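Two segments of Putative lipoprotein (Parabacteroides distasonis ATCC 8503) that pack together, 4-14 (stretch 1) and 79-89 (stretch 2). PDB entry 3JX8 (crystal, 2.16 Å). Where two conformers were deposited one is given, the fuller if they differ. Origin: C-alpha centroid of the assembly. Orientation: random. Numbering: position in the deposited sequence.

Stretch 1 4-14: DKRIDGNGNPE
Stretch 2 79-89: NNSYDLRPTVY

Two short parallel strands, Arg6 to Asp8 and Asp83 to Arg85, lie side by side with their axes 4.7 Å apart at closest approach and their directions only 17° from parallel. The register pairs Arg6 with Asp83, Ile7 with Leu84 and Asp8 with Arg85, at CA–CA separations of 4.5, 4.9 and 4.6 Å. All six residues have extended backbones, from phi/psi of -94/129 at Arg6 to -120/82 at Arg85.

As is usual in a parallel ladder, Ile7, Asp83 and Arg85 each bond to two residues across the pair, while Lys5 and Gly9, flanking strand 6-8, each close one end with a single bond. Asp83 N donates to Lys5 O (2.7 Å) and Asp83 O accepts from Ile7 N (2.8 Å); Arg85 N then donates to Ile7 O (2.8 Å) and Arg85 O accepts from Gly9 N (2.8 Å). The N-H...O angles of 162 to 172° make these nearly straight. Between them, CA-H...O contacts bring Arg6 CA to 3.3 Å from Asp83 O and Leu84 CA to 3.5 Å from Ile7 O.

One face of the sheet carries Arg6, Asp8, Asp83 and Arg85, four charged residues arranged as two salt bridges, each within its own strand. Residues two apart share a face, so an arginine can reach along its strand to an aspartate. Arg6 does so fully extended, with chi1 to chi3 all t (174, -175, 164°), placing NE 2.8 Å from OD1 of Asp8, whose chi1 is m (-65°). Arg85 instead folds back, m, m, t with chi4 at 79°, so that its NE lies 3.0 Å from Asp83 OD1 and its NH2 2.9 Å from Asp83 OD2; Asp83, with chi1 t (174°), offers both oxygens. The two guanidiniums stack, centres 4.0 Å apart and planes at 25°. Arg6 NH1 and Arg85 NH1 are just 3.5 Å apart, but the flat groups meet face on and each has a carboxylate partner to offset its charge.

The other face is apolar. Ile7 (chi1 -41°, chi2 -74°, both m) sets CG1 4.0 Å from CD2 of Leu84 (m, t) and 3.9 Å from CD1 of Tyr82. Ile7 CG1 serves both neighbours, and an aliphatic chain suits this apolar setting. Tyr82 (chi1 -65°, m; chi2 -81°) turns its ring edge to the backbone carbonyls of Asp4 and Lys5, with Tyr82 CE1 3.3 Å from Asp4 O. Lys5, t throughout, extends along stretch 2 until its CE is 3.7 Å from Ser81 O.

At the end of the ladder, Gly9 suits a tight place: an ideal CB would point toward stretch 2, only 3.2 Å from Thr87 N and 3.3 Å from Arg85 O. Gly11, at phi/psi 84/9, adopts a backbone that itself calls for glycine; its CA is 3.7 Å from Thr87 OG1. Between these glycines, Asn10 (chi1 p, 73°) reaches forward over the turn, so that its OD1 accepts from Asn12 N at 3.0 Å, bracing the turn. Pro13 CG then meets Val88 CG2 at 4.0 Å, a small apolar contact.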

# COMPACT_ATOMS: atom_id res chain seq x y z
N ASP A 4 -9.67 -14.84 -29.11
CA ASP A 4 -9.50 -13.35 -28.93
C ASP A 4 -8.41 -12.91 -27.91
O ASP A 4 -7.39 -12.39 -28.33
CB ASP A 4 -10.88 -12.67 -28.60
N LYS A 5 -8.63 -13.11 -26.60
CA LYS A 5 -7.70 -12.57 -25.58
C LYS A 5 -6.43 -13.39 -25.33
O LYS A 5 -5.35 -12.82 -25.18
CB LYS A 5 -8.43 -12.31 -24.25
CG LYS A 5 -7.60 -11.51 -23.22
CD LYS A 5 -8.49 -10.89 -22.15
CE LYS A 5 -7.68 -10.28 -21.03
NZ LYS A 5 -8.45 -9.28 -20.23
N ARG A 6 -6.55 -14.72 -25.26
CA ARG A 6 -5.38 -15.57 -24.96
C ARG A 6 -4.69 -16.10 -26.22
O ARG A 6 -5.34 -16.65 -27.07
CB ARG A 6 -5.78 -16.75 -24.10
CG ARG A 6 -4.68 -17.75 -23.85
CD ARG A 6 -5.18 -18.95 -23.10
NE ARG A 6 -4.26 -20.07 -23.16
CZ ARG A 6 -4.35 -21.17 -22.41
NH1 ARG A 6 -5.32 -21.33 -21.50
NH2 ARG A 6 -3.43 -22.12 -22.55
N ILE A 7 -3.38 -15.93 -26.34
CA ILE A 7 -2.67 -16.42 -27.53
C ILE A 7 -1.55 -17.34 -27.06
O ILE A 7 -0.68 -16.94 -26.30
CB ILE A 7 -2.05 -15.28 -28.38
CG1 ILE A 7 -3.00 -14.06 -28.52
CG2 ILE A 7 -1.60 -15.83 -29.73
CD1 ILE A 7 -4.19 -14.25 -29.45
N ASP A 8 -1.61 -18.60 -27.49
CA ASP A 8 -0.57 -19.55 -27.10
C ASP A 8 0.58 -19.51 -28.08
O ASP A 8 0.36 -19.38 -29.27
CB ASP A 8 -1.14 -20.95 -27.02
CG ASP A 8 -2.19 -21.09 -25.92
OD1 ASP A 8 -2.01 -20.53 -24.83
OD2 ASP A 8 -3.21 -21.76 -26.16
N GLY A 9 1.79 -19.63 -27.56
CA GLY A 9 2.98 -19.73 -28.39
C GLY A 9 2.94 -21.00 -29.20
O GLY A 9 2.59 -22.05 -28.69
N ASN A 10 3.28 -20.90 -30.49
CA ASN A 10 3.24 -22.06 -31.38
C ASN A 10 4.42 -23.00 -31.21
O ASN A 10 4.51 -23.97 -31.90
CB ASN A 10 3.07 -21.64 -32.85
CG ASN A 10 4.34 -21.01 -33.47
OD1 ASN A 10 5.35 -20.79 -32.81
ND2 ASN A 10 4.25 -20.70 -34.75
N GLY A 11 5.35 -22.69 -30.31
CA GLY A 11 6.44 -23.60 -30.00
C GLY A 11 7.61 -23.49 -30.95
O GLY A 11 8.51 -24.29 -30.91
N ASN A 12 7.61 -22.49 -31.82
CA ASN A 12 8.75 -22.25 -32.68
C ASN A 12 9.45 -20.97 -32.30
O ASN A 12 9.13 -19.93 -32.82
CB ASN A 12 8.25 -22.18 -34.11
CG ASN A 12 7.56 -23.44 -34.54
OD1 ASN A 12 7.74 -24.51 -33.96
ND2 ASN A 12 6.76 -23.32 -35.58
N PRO A 13 10.44 -21.04 -31.42
CA PRO A 13 11.07 -19.80 -30.97
C PRO A 13 11.87 -19.08 -32.04
O PRO A 13 12.64 -19.71 -32.76
CB PRO A 13 12.03 -20.27 -29.87
CG PRO A 13 11.76 -21.72 -29.67
CD PRO A 13 11.16 -22.22 -30.91
N GLU A 14 11.70 -17.76 -32.10
CA GLU A 14 12.42 -16.90 -33.02
C GLU A 14 13.10 -15.77 -32.25
O GLU A 14 12.51 -15.18 -31.37
CB GLU A 14 11.48 -16.30 -34.09
CG GLU A 14 12.13 -15.23 -34.96
CD GLU A 14 11.26 -14.68 -36.10
OE1 GLU A 14 10.08 -15.10 -36.28
OE2 GLU A 14 11.82 -13.81 -36.82
N ASN A 79 -9.12 -1.16 -23.70
CA ASN A 79 -9.65 -1.59 -22.40
C ASN A 79 -8.94 -2.81 -21.81
O ASN A 79 -9.12 -3.13 -20.62
CB ASN A 79 -11.14 -1.86 -22.51
CG ASN A 79 -11.94 -0.59 -22.73
OD1 ASN A 79 -11.52 0.50 -22.36
ND2 ASN A 79 -13.09 -0.72 -23.35
N ASN A 80 -8.15 -3.49 -22.65
CA ASN A 80 -7.45 -4.70 -22.27
C ASN A 80 -6.43 -5.11 -23.30
O ASN A 80 -6.49 -4.67 -24.44
CB ASN A 80 -8.40 -5.88 -22.05
CG ASN A 80 -9.67 -5.75 -22.83
OD1 ASN A 80 -10.76 -5.75 -22.24
ND2 ASN A 80 -9.56 -5.55 -24.17
N SER A 81 -5.52 -5.97 -22.90
CA SER A 81 -4.45 -6.41 -23.77
C SER A 81 -4.46 -7.92 -23.86
O SER A 81 -5.24 -8.59 -23.16
CB SER A 81 -3.13 -5.86 -23.25
OG SER A 81 -2.97 -6.26 -21.93
N TYR A 82 -3.66 -8.46 -24.79
CA TYR A 82 -3.60 -9.90 -25.01
C TYR A 82 -2.90 -10.61 -23.86
O TYR A 82 -1.98 -10.09 -23.26
CB TYR A 82 -2.85 -10.25 -26.30
CG TYR A 82 -3.55 -9.77 -27.52
CD1 TYR A 82 -4.59 -10.49 -28.07
CD2 TYR A 82 -3.18 -8.58 -28.12
CE1 TYR A 82 -5.25 -10.05 -29.19
CE2 TYR A 82 -3.83 -8.12 -29.25
CZ TYR A 82 -4.87 -8.87 -29.78
OH TYR A 82 -5.52 -8.44 -30.90
N ASP A 83 -3.35 -11.82 -23.61
CA ASP A 83 -2.78 -12.72 -22.63
C ASP A 83 -1.90 -13.74 -23.40
O ASP A 83 -2.39 -14.71 -23.98
CB ASP A 83 -3.96 -13.40 -21.95
CG ASP A 83 -3.55 -14.49 -20.98
OD1 ASP A 83 -2.35 -14.60 -20.60
OD2 ASP A 83 -4.47 -15.24 -20.60
N LEU A 84 -0.61 -13.48 -23.42
CA LEU A 84 0.30 -14.26 -24.23
C LEU A 84 0.82 -15.43 -23.39
O LEU A 84 1.16 -15.25 -22.23
CB LEU A 84 1.45 -13.39 -24.72
CG LEU A 84 1.04 -12.09 -25.46
CD1 LEU A 84 2.25 -11.34 -25.96
CD2 LEU A 84 0.10 -12.35 -26.58
N ARG A 85 0.85 -16.62 -23.97
CA ARG A 85 1.41 -17.78 -23.29
C ARG A 85 2.57 -18.32 -24.11
O ARG A 85 2.39 -19.26 -24.89
CB ARG A 85 0.34 -18.87 -23.11
CG ARG A 85 -0.93 -18.42 -22.42
CD ARG A 85 -0.69 -17.93 -21.04
NE ARG A 85 -1.96 -17.54 -20.43
CZ ARG A 85 -2.87 -18.37 -19.91
NH1 ARG A 85 -2.69 -19.68 -19.87
NH2 ARG A 85 -4.00 -17.88 -19.40
N PRO A 86 3.76 -17.72 -23.96
CA PRO A 86 4.93 -18.20 -24.69
C PRO A 86 5.45 -19.52 -24.15
O PRO A 86 5.21 -19.83 -22.99
CB PRO A 86 5.97 -17.09 -24.49
CG PRO A 86 5.55 -16.37 -23.32
CD PRO A 86 4.07 -16.48 -23.23
N THR A 87 6.12 -20.29 -25.00
CA THR A 87 6.87 -21.45 -24.55
C THR A 87 8.30 -21.03 -24.19
O THR A 87 8.94 -21.71 -23.41
CB THR A 87 6.86 -22.59 -25.59
OG1 THR A 87 7.51 -22.17 -26.79
CG2 THR A 87 5.43 -23.00 -25.92
N VAL A 88 8.76 -19.89 -24.70
CA VAL A 88 10.11 -19.36 -24.40
C VAL A 88 9.96 -17.87 -24.53
O VAL A 88 9.30 -17.41 -25.46
CB VAL A 88 11.16 -19.77 -25.50
CG1 VAL A 88 12.56 -19.25 -25.12
CG2 VAL A 88 11.20 -21.24 -25.69
N TYR A 89 10.56 -17.09 -23.64
CA TYR A 89 10.48 -15.64 -23.74
C TYR A 89 11.65 -15.03 -23.01
O TYR A 89 11.72 -15.08 -21.78
CB TYR A 89 9.13 -15.14 -23.21
CG TYR A 89 8.80 -13.68 -23.45
CD1 TYR A 89 9.54 -12.86 -24.31
CD2 TYR A 89 7.69 -13.12 -22.83
CE1 TYR A 89 9.20 -11.53 -24.50
CE2 TYR A 89 7.34 -11.78 -23.04
CZ TYR A 89 8.10 -11.00 -23.87
OH TYR A 89 7.73 -9.70 -24.08